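Local coordinates for succinoglycan biosynthesis protein (PDB 3B55), which binds calcium and belongs to the erythromycin esterase family, probably acting as a hydrolase, although its substrate is not established, at residues E89-K94 with F141-M146; V343-Y348 with I433-P438. The protein carries 1 engineered substitution. One frame throughout, in Å; residues are numbered along the deposited sequence.

Interaction 1. Residues E89-K94 with F141-M146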
ATOM      1  N   GLU A  89       6.810  -0.065  15.793  1.00  9.89           N
ATOM      2  CA  GLU A  89       6.642  -1.517  15.853  1.00 11.30           C
ATOM      3  C   GLU A  89       5.817  -2.049  14.699  1.00 11.51           C
ATOM      4  O   GLU A  89       6.033  -3.174  14.242  1.00 11.74           O
ATOM      5  CB  GLU A  89       5.983  -1.936  17.176  1.00 10.14           C
ATOM      6  CG  GLU A  89       6.773  -1.597  18.436  1.00  9.42           C
ATOM      7  CD  GLU A  89       6.840  -0.098  18.732  1.00 10.03           C
ATOM      8  OE1 GLU A  89       6.053   0.689  18.150  1.00  8.68           O
ATOM      9  OE2 GLU A  89       7.666   0.291  19.583  1.00 11.74           O
ATOM     10  N   VAL A  90       4.865  -1.252  14.228  1.00 10.69           N
ATOM     11  CA  VAL A  90       4.040  -1.694  13.119  1.00 11.90           C
ATOM     12  C   VAL A  90       4.914  -1.803  11.880  1.00 12.43           C
ATOM     13  O   VAL A  90       4.849  -2.799  11.152  1.00 10.95           O
ATOM     14  CB  VAL A  90       2.875  -0.734  12.853  1.00 12.07           C
ATOM     15  CG1 VAL A  90       2.108  -1.190  11.634  1.00 11.05           C
ATOM     16  CG2 VAL A  90       1.957  -0.701  14.068  1.00 10.77           C
ATOM     17  N   PHE A  91       5.739  -0.787  11.644  1.00 11.51           N
ATOM     18  CA  PHE A  91       6.636  -0.812  10.495  1.00 11.74           C
ATOM     19  C   PHE A  91       7.620  -1.980  10.578  1.00 10.90           C
ATOM     20  O   PHE A  91       7.744  -2.753   9.633  1.00 12.43           O
ATOM     21  CB  PHE A  91       7.450   0.482  10.386  1.00 12.32           C
ATOM     22  CG  PHE A  91       6.674   1.664   9.853  1.00 17.47           C
ATOM     23  CD1 PHE A  91       5.702   1.494   8.867  1.00 20.77           C
ATOM     24  CD2 PHE A  91       6.950   2.951  10.306  1.00 16.61           C
ATOM     25  CE1 PHE A  91       5.014   2.588   8.342  1.00 20.39           C
ATOM     26  CE2 PHE A  91       6.271   4.054   9.791  1.00 21.30           C
ATOM     27  CZ  PHE A  91       5.301   3.873   8.804  1.00 19.55           C
ATOM     28  N   THR A  92       8.317  -2.117  11.706  1.00 10.30           N
ATOM     29  CA  THR A  92       9.296  -3.188  11.832  1.00  9.28           C
ATOM     30  C   THR A  92       8.699  -4.587  11.743  1.00  9.28           C
ATOM     31  O   THR A  92       9.332  -5.493  11.206  1.00  7.23           O
ATOM     32  CB  THR A  92      10.110  -3.089  13.143  1.00 11.37           C
ATOM     33  OG1 THR A  92       9.233  -3.208  14.269  1.00 14.40           O
ATOM     34  CG2 THR A  92      10.879  -1.763  13.203  1.00  9.31           C
HETATM   35  N   MSE A  93       7.489  -4.771  12.268  1.00  9.82           N
HETATM   36  CA  MSE A  93       6.849  -6.079  12.213  1.00 10.27           C
HETATM   37  C   MSE A  93       6.481  -6.404  10.762  1.00 11.30           C
HETATM   38  O   MSE A  93       6.515  -7.564  10.344  1.00  8.95           O
HETATM   39  CB  MSE A  93       5.587  -6.101  13.075  1.00 12.07           C
HETATM   40  CG  MSE A  93       4.953  -7.467  13.197  1.00 16.12           C
HETATM   41 SE   MSE A  93       6.153  -8.799  13.972  1.00 34.16          SE
HETATM   42  CE  MSE A  93       5.938  -8.386  15.826  1.00 41.93           C
ATOM     43  N   LYS A  94       6.127  -5.377   9.994  1.00  9.59           N
ATOM     44  CA  LYS A  94       5.771  -5.581   8.596  1.00  8.41           C
ATOM     45  C   LYS A  94       7.041  -5.886   7.804  1.00  9.41           C
ATOM     46  O   LYS A  94       7.014  -6.607   6.807  1.00  7.44           O
ATOM     47  CB  LYS A  94       5.077  -4.339   8.038  1.00 10.19           C
ATOM     48  CG  LYS A  94       3.598  -4.269   8.385  1.00  4.77           C
ATOM     49  CD  LYS A  94       2.933  -3.079   7.710  1.00  9.46           C
ATOM     50  CE  LYS A  94       3.079  -3.145   6.193  1.00  6.94           C
ATOM     51  NZ  LYS A  94       2.446  -1.957   5.556  1.00  7.34           N
ATOM     52  N   PHE A 141       6.511   8.985   5.350  1.00 17.82           N
ATOM     53  CA  PHE A 141       7.297   7.753   5.282  1.00 13.49           C
ATOM     54  C   PHE A 141       8.802   8.006   5.332  1.00 12.32           C
ATOM     55  O   PHE A 141       9.594   7.073   5.205  1.00  9.72           O
ATOM     56  CB  PHE A 141       6.953   6.962   4.018  1.00 12.91           C
ATOM     57  CG  PHE A 141       5.515   6.555   3.935  1.00 16.33           C
ATOM     58  CD1 PHE A 141       4.915   5.851   4.978  1.00 15.10           C
ATOM     59  CD2 PHE A 141       4.753   6.884   2.818  1.00 19.26           C
ATOM     60  CE1 PHE A 141       3.574   5.484   4.910  1.00 18.41           C
ATOM     61  CE2 PHE A 141       3.412   6.521   2.741  1.00 22.45           C
ATOM     62  CZ  PHE A 141       2.819   5.820   3.790  1.00 20.36           C
ATOM     63  N   LYS A 142       9.205   9.262   5.500  1.00 11.36           N
ATOM     64  CA  LYS A 142      10.628   9.561   5.599  1.00 15.05           C
ATOM     65  C   LYS A 142      11.020   9.167   7.025  1.00 15.15           C
ATOM     66  O   LYS A 142      11.176  10.017   7.897  1.00 14.66           O
ATOM     67  CB  LYS A 142      10.905  11.050   5.385  1.00 13.64           C
ATOM     68  CG  LYS A 142      10.714  11.556   3.961  1.00 16.00           C
ATOM     69  CD  LYS A 142      11.231  12.992   3.846  1.00 19.28           C
ATOM     70  CE  LYS A 142      10.633  13.748   2.657  1.00 19.25           C
ATOM     71  NZ  LYS A 142      11.119  13.307   1.312  1.00 12.62           N
ATOM     72  N   THR A 143      11.167   7.870   7.262  1.00 15.08           N
ATOM     73  CA  THR A 143      11.507   7.389   8.595  1.00 16.52           C
ATOM     74  C   THR A 143      12.630   6.372   8.540  1.00 14.84           C
ATOM     75  O   THR A 143      12.921   5.807   7.493  1.00 14.54           O
ATOM     76  CB  THR A 143      10.291   6.726   9.285  1.00 14.30           C
ATOM     77  OG1 THR A 143       9.957   5.506   8.611  1.00 17.26           O
ATOM     78  CG2 THR A 143       9.094   7.643   9.239  1.00 13.97           C
ATOM     79  N   LYS A 144      13.242   6.139   9.690  1.00 13.29           N
ATOM     80  CA  LYS A 144      14.338   5.196   9.816  1.00 13.69           C
ATOM     81  C   LYS A 144      13.926   3.763   9.476  1.00 12.01           C
ATOM     82  O   LYS A 144      14.692   3.027   8.848  1.00 11.37           O
ATOM     83  CB  LYS A 144      14.863   5.245  11.242  1.00 13.82           C
ATOM     84  CG  LYS A 144      16.209   4.596  11.451  1.00 25.70           C
ATOM     85  CD  LYS A 144      16.665   4.872  12.866  1.00 37.97           C
ATOM     86  CE  LYS A 144      16.594   6.370  13.146  1.00 40.29           C
ATOM     87  NZ  LYS A 144      16.797   6.734  14.571  1.00 39.29           N
ATOM     88  N   GLU A 145      12.720   3.370   9.883  1.00  8.48           N
ATOM     89  CA  GLU A 145      12.245   2.015   9.622  1.00  9.86           C
ATOM     90  C   GLU A 145      12.137   1.751   8.129  1.00 10.57           C
ATOM     91  O   GLU A 145      12.523   0.681   7.646  1.00 10.40           O
ATOM     92  CB  GLU A 145      10.882   1.780  10.274  1.00  6.05           C
ATOM     93  CG  GLU A 145      10.869   2.015  11.768  1.00 12.94           C
ATOM     94  CD  GLU A 145      10.610   3.467  12.126  1.00 18.68           C
ATOM     95  OE1 GLU A 145      10.599   4.324  11.213  1.00 16.00           O
ATOM     96  OE2 GLU A 145      10.418   3.749  13.326  1.00 14.47           O
HETATM   97  N   MSE A 146      11.605   2.738   7.412  1.00  9.59           N
HETATM   98  CA  MSE A 146      11.427   2.656   5.975  1.00 12.53           C
HETATM   99  C   MSE A 146      12.789   2.539   5.302  1.00 13.44           C
HETATM  100  O   MSE A 146      12.974   1.729   4.396  1.00 13.52           O
HETATM  101  CB  MSE A 146      10.685   3.900   5.466  1.00 12.70           C
HETATM  102  CG  MSE A 146      10.255   3.816   4.013  1.00 21.76           C
HETATM  103 SE   MSE A 146       9.283   2.165   3.654  1.00 55.30          SE
HETATM  104  CE  MSE A 146       8.095   2.151   5.206  1.00  9.52           C
TER
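Phe91, on helix 88-104, lies across the start of helix 144-158 and accounts for the largest share of the buried surface. Its CB rests against Glu145 CB at 3.7 Å, and Phe91 CD2 comes within 4.0 Å of Glu145 OE1. Ring and carboxylate planes are 52° apart, so the two do not stack. Further out, Phe91 CE2 lies 4.1 Å from Thr143 OG1. The ring tip, Phe91 CZ, meets Phe141 CD1 at 4.3 Å, at the edge of the Phe141 ring and near its plane, while the CE methyl of selenomethionine Met146 packs beside Phe91 CE1. Thr92 CG2 also touches Glu145 CG at 4.0 Å, the side chains crossing obliquely.

A bend at chi2 (87°) folds the Glu145 carboxylate back toward Thr143, whose OG1 donates to Glu145 OE1 at 2.9 Å, nearly along the C-O axis. The same Thr143 OG1 accepts a weak bond from Met146 N at 3.4 Å, which makes Thr143 the N-cap of helix 144-158. Gln440 N donates to Glu145 OE2, while Thr92 OG1 donates to Thr56 O. Phe141 in turn stacks edge-to-face with His85, which binds calcium together with Glu113. The buried carboxylate thus has a bonded partner on each oxygen and sits at a helix N terminus, an environment that would favour its ionised form, with the Phe91 ring set obliquely across it.

Interaction 2. Residues V343-Y348 with I433-P438; sequences VYEGQY and IQKVSP
Glu345 CG lies over one face of the Tyr344 ring, 3.3 Å above its plane and offset toward the rim, while Gln434 O approaches the ring's edge near that plane. The Gln434 amide is turned 55° from the ring; its OE1 touches Tyr344 CB at 3.6 Å, and its NE2 is held by Phe375 O and Val378 O. Tyr348 points away from 433-438 and stacks edge-to-face with Phe405.

Strands 336-344 and 429-433 are parallel neighbours in the mixed eight-stranded sheet. Both segments turn a corner here, at Glu345 and Gln434, and pair again in parallel beyond it, where 346-351 begins its antiparallel pairing with 357-362. Glu345 N donates to Gln434 O at 3.0 Å, and Val436 N to Glu345 O at 3.1 Å, the latter in the carbonyl plane. The third bond, Gln347 N to Val436 O at 3.2 Å, is more bent, its donor 47° out of the Val436 carbonyl plane. At the corner a water bridges the strands, accepting from Tyr344 N and donating to Glu345 O and to Ile433 O, the last at 2.7 Å.

Gly346, at phi 128°, brings its CA-H against Val436 O, where a CB would collide. On the buried face Val343 CG1 meets Val436 CG1 at 3.7 Å, the two side chains crossing at about a right angle. Glu345 and Lys435 lie on the other face, their charges near each other but beyond a salt bridge. Pro438 N, 3.3 Å from Gln347 O, has no hydrogen to give, consistent with the pairing ending after the Gln347 N bond.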
ATOM      1  N   VAL A 343      -3.629  -2.570  16.918  1.00 10.42           N
ATOM      2  CA  VAL A 343      -2.949  -2.084  18.100  1.00 11.16           C
ATOM      3  C   VAL A 343      -3.839  -2.073  19.332  1.00 12.45           C
ATOM      4  O   VAL A 343      -4.999  -2.481  19.278  1.00 14.77           O
ATOM      5  CB  VAL A 343      -2.426  -0.665  17.841  1.00 11.44           C
ATOM      6  CG1 VAL A 343      -1.361  -0.699  16.749  1.00  5.37           C
ATOM      7  CG2 VAL A 343      -3.579   0.236  17.417  1.00  6.82           C
ATOM      8  N   TYR A 344      -3.282  -1.591  20.439  1.00 11.74           N
ATOM      9  CA  TYR A 344      -4.003  -1.511  21.701  1.00 10.44           C
ATOM     10  C   TYR A 344      -3.598  -0.279  22.517  1.00  9.99           C
ATOM     11  O   TYR A 344      -4.386   0.650  22.682  1.00  9.39           O
ATOM     12  CB  TYR A 344      -3.769  -2.791  22.507  1.00 11.55           C
ATOM     13  CG  TYR A 344      -4.476  -2.813  23.841  1.00 12.01           C
ATOM     14  CD1 TYR A 344      -5.832  -2.496  23.938  1.00 10.90           C
ATOM     15  CD2 TYR A 344      -3.790  -3.141  25.010  1.00 11.08           C
ATOM     16  CE1 TYR A 344      -6.485  -2.499  25.165  1.00 12.55           C
ATOM     17  CE2 TYR A 344      -4.436  -3.151  26.245  1.00 10.01           C
ATOM     18  CZ  TYR A 344      -5.782  -2.831  26.315  1.00 17.21           C
ATOM     19  OH  TYR A 344      -6.422  -2.840  27.533  1.00 14.36           O
ATOM     20  N   GLU A 345      -2.369  -0.264  23.021  1.00 10.78           N
ATOM     21  CA  GLU A 345      -1.904   0.872  23.807  1.00 12.00           C
ATOM     22  C   GLU A 345      -0.622   1.456  23.225  1.00 12.45           C
ATOM     23  O   GLU A 345       0.093   0.788  22.469  1.00 11.33           O
ATOM     24  CB  GLU A 345      -1.657   0.461  25.263  1.00 10.50           C
ATOM     25  CG  GLU A 345      -2.885  -0.071  25.997  1.00 12.33           C
ATOM     26  CD  GLU A 345      -2.586  -0.467  27.441  1.00 16.82           C
ATOM     27  OE1 GLU A 345      -1.561  -1.145  27.670  1.00 20.67           O
ATOM     28  OE2 GLU A 345      -3.381  -0.112  28.339  1.00 23.43           O
ATOM     29  N   GLY A 346      -0.340   2.711  23.570  1.00 11.52           N
ATOM     30  CA  GLY A 346       0.866   3.348  23.073  1.00 11.87           C
ATOM     31  C   GLY A 346       0.662   4.693  22.403  1.00 13.59           C
ATOM     32  O   GLY A 346      -0.429   5.263  22.438  1.00 11.72           O
ATOM     33  N   GLN A 347       1.731   5.194  21.789  1.00 13.32           N
ATOM     34  CA  GLN A 347       1.701   6.471  21.096  1.00 14.79           C
ATOM     35  C   GLN A 347       2.185   6.313  19.664  1.00 14.91           C
ATOM     36  O   GLN A 347       2.944   5.394  19.351  1.00 15.22           O
ATOM     37  CB  GLN A 347       2.569   7.491  21.834  1.00 17.93           C
ATOM     38  CG  GLN A 347       2.186   7.645  23.295  1.00 25.58           C
ATOM     39  CD  GLN A 347       3.014   8.686  24.009  1.00 35.11           C
ATOM     40  OE1 GLN A 347       2.794   9.889  23.854  1.00 37.92           O
ATOM     41  NE2 GLN A 347       3.988   8.228  24.789  1.00 30.36           N
ATOM     42  N   TYR A 348       1.748   7.217  18.796  1.00 14.50           N
ATOM     43  CA  TYR A 348       2.118   7.159  17.394  1.00 14.46           C
ATOM     44  C   TYR A 348       2.181   8.553  16.797  1.00 14.46           C
ATOM     45  O   TYR A 348       1.667   9.510  17.383  1.00 15.22           O
ATOM     46  CB  TYR A 348       1.088   6.336  16.621  1.00 10.98           C
ATOM     47  CG  TYR A 348      -0.345   6.783  16.852  1.00 15.09           C
ATOM     48  CD1 TYR A 348      -1.057   6.359  17.977  1.00 16.20           C
ATOM     49  CD2 TYR A 348      -0.980   7.653  15.963  1.00 16.19           C
ATOM     50  CE1 TYR A 348      -2.365   6.790  18.212  1.00  9.44           C
ATOM     51  CE2 TYR A 348      -2.287   8.086  16.189  1.00 15.43           C
ATOM     52  CZ  TYR A 348      -2.967   7.655  17.314  1.00 11.87           C
ATOM     53  OH  TYR A 348      -4.237   8.101  17.560  1.00 13.56           O
ATOM     54  N   ILE A 433      -0.273  -6.080  17.940  1.00  8.84           N
ATOM     55  CA  ILE A 433       0.909  -5.553  18.616  1.00  5.96           C
ATOM     56  C   ILE A 433       0.333  -4.736  19.775  1.00  7.19           C
ATOM     57  O   ILE A 433      -0.242  -3.661  19.574  1.00  3.90           O
ATOM     58  CB  ILE A 433       1.737  -4.670  17.657  1.00  7.84           C
ATOM     59  CG1 ILE A 433       2.071  -5.472  16.406  1.00  4.35           C
ATOM     60  CG2 ILE A 433       3.038  -4.219  18.328  1.00  8.26           C
ATOM     61  CD1 ILE A 433       2.808  -4.677  15.355  1.00  9.43           C
ATOM     62  N   GLN A 434       0.477  -5.263  20.986  1.00  5.70           N
ATOM     63  CA  GLN A 434      -0.089  -4.633  22.171  1.00  9.17           C
ATOM     64  C   GLN A 434       0.455  -3.261  22.557  1.00 11.70           C
ATOM     65  O   GLN A 434      -0.277  -2.451  23.122  1.00  9.83           O
ATOM     66  CB  GLN A 434      -0.004  -5.608  23.349  1.00  9.17           C
ATOM     67  CG  GLN A 434      -0.544  -7.004  23.012  1.00  8.67           C
ATOM     68  CD  GLN A 434      -2.058  -7.035  22.791  1.00 11.54           C
ATOM     69  OE1 GLN A 434      -2.625  -6.146  22.161  1.00 12.05           O
ATOM     70  NE2 GLN A 434      -2.710  -8.079  23.300  1.00 14.21           N
ATOM     71  N   LYS A 435       1.723  -2.980  22.273  1.00 12.18           N
ATOM     72  CA  LYS A 435       2.238  -1.651  22.594  1.00  8.68           C
ATOM     73  C   LYS A 435       3.121  -1.075  21.495  1.00 10.27           C
ATOM     74  O   LYS A 435       4.122  -1.667  21.099  1.00 12.46           O
ATOM     75  CB  LYS A 435       3.013  -1.630  23.920  1.00 11.33           C
ATOM     76  CG  LYS A 435       3.329  -0.190  24.349  1.00 15.59           C
ATOM     77  CD  LYS A 435       4.280  -0.063  25.530  1.00 39.27           C
ATOM     78  CE  LYS A 435       3.544  -0.060  26.861  1.00 45.78           C
ATOM     79  NZ  LYS A 435       2.337   0.806  26.808  1.00 41.23           N
ATOM     80  N   VAL A 436       2.737   0.092  20.997  1.00 11.10           N
ATOM     81  CA  VAL A 436       3.509   0.744  19.955  1.00 10.74           C
ATOM     82  C   VAL A 436       4.079   2.069  20.442  1.00 12.39           C
ATOM     83  O   VAL A 436       3.629   2.620  21.450  1.00 10.91           O
ATOM     84  CB  VAL A 436       2.651   1.021  18.701  1.00 10.93           C
ATOM     85  CG1 VAL A 436       2.037  -0.278  18.192  1.00  8.29           C
ATOM     86  CG2 VAL A 436       1.570   2.054  19.026  1.00  9.85           C
ATOM     87  N   SER A 437       5.077   2.558  19.714  1.00 11.08           N
ATOM     88  CA  SER A 437       5.725   3.828  19.994  1.00 13.01           C
ATOM     89  C   SER A 437       5.849   4.533  18.632  1.00 14.56           C
ATOM     90  O   SER A 437       5.707   3.903  17.581  1.00 11.74           O
ATOM     91  CB  SER A 437       7.100   3.603  20.622  1.00 15.09           C
ATOM     92  OG  SER A 437       7.971   2.923  19.733  1.00 17.57           O
ATOM     93  N   PRO A 438       6.119   5.847  18.629  1.00 14.69           N
ATOM     94  CA  PRO A 438       6.252   6.635  17.398  1.00 11.68           C
ATOM     95  C   PRO A 438       7.319   6.175  16.395  1.00 14.45           C
ATOM     96  O   PRO A 438       8.421   5.769  16.775  1.00 13.92           O
ATOM     97  CB  PRO A 438       6.542   8.047  17.921  1.00 13.62           C
ATOM     98  CG  PRO A 438       5.905   8.057  19.294  1.00 11.54           C
ATOM     99  CD  PRO A 438       6.321   6.701  19.815  1.00 13.08           C
TER
HETATM  100  O   HOH W   1      -0.467  -1.068  20.401  1.00  8.49           O
HETATM  101  O   HOH W   2       0.102  -3.049  25.821  1.00 14.08           O

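From the N terminus, the first contact opens in helix 88-104, after strand 77-82. The chain then runs through strand 109-112 and helix 116-128 before interaction 1 closes this loop at the start of helix 144-158. Interaction 2 opens much later, at the end of strand 336-344, and closes after strand 429-433, spanning the 357-362 hairpin arm and strands 382-386, 402-405 and 418-421. The two loops follow in series, neither nested nor crossed. They nevertheless touch: Glu89 OE1 lies 2.6 Å from Ser437 N, a probable hydrogen bond, and Glu89 O packs against Ile433 CD1. Helix 88-104 is therefore shared, facing helix 144-158 on one flank and the 433-438 segment on another.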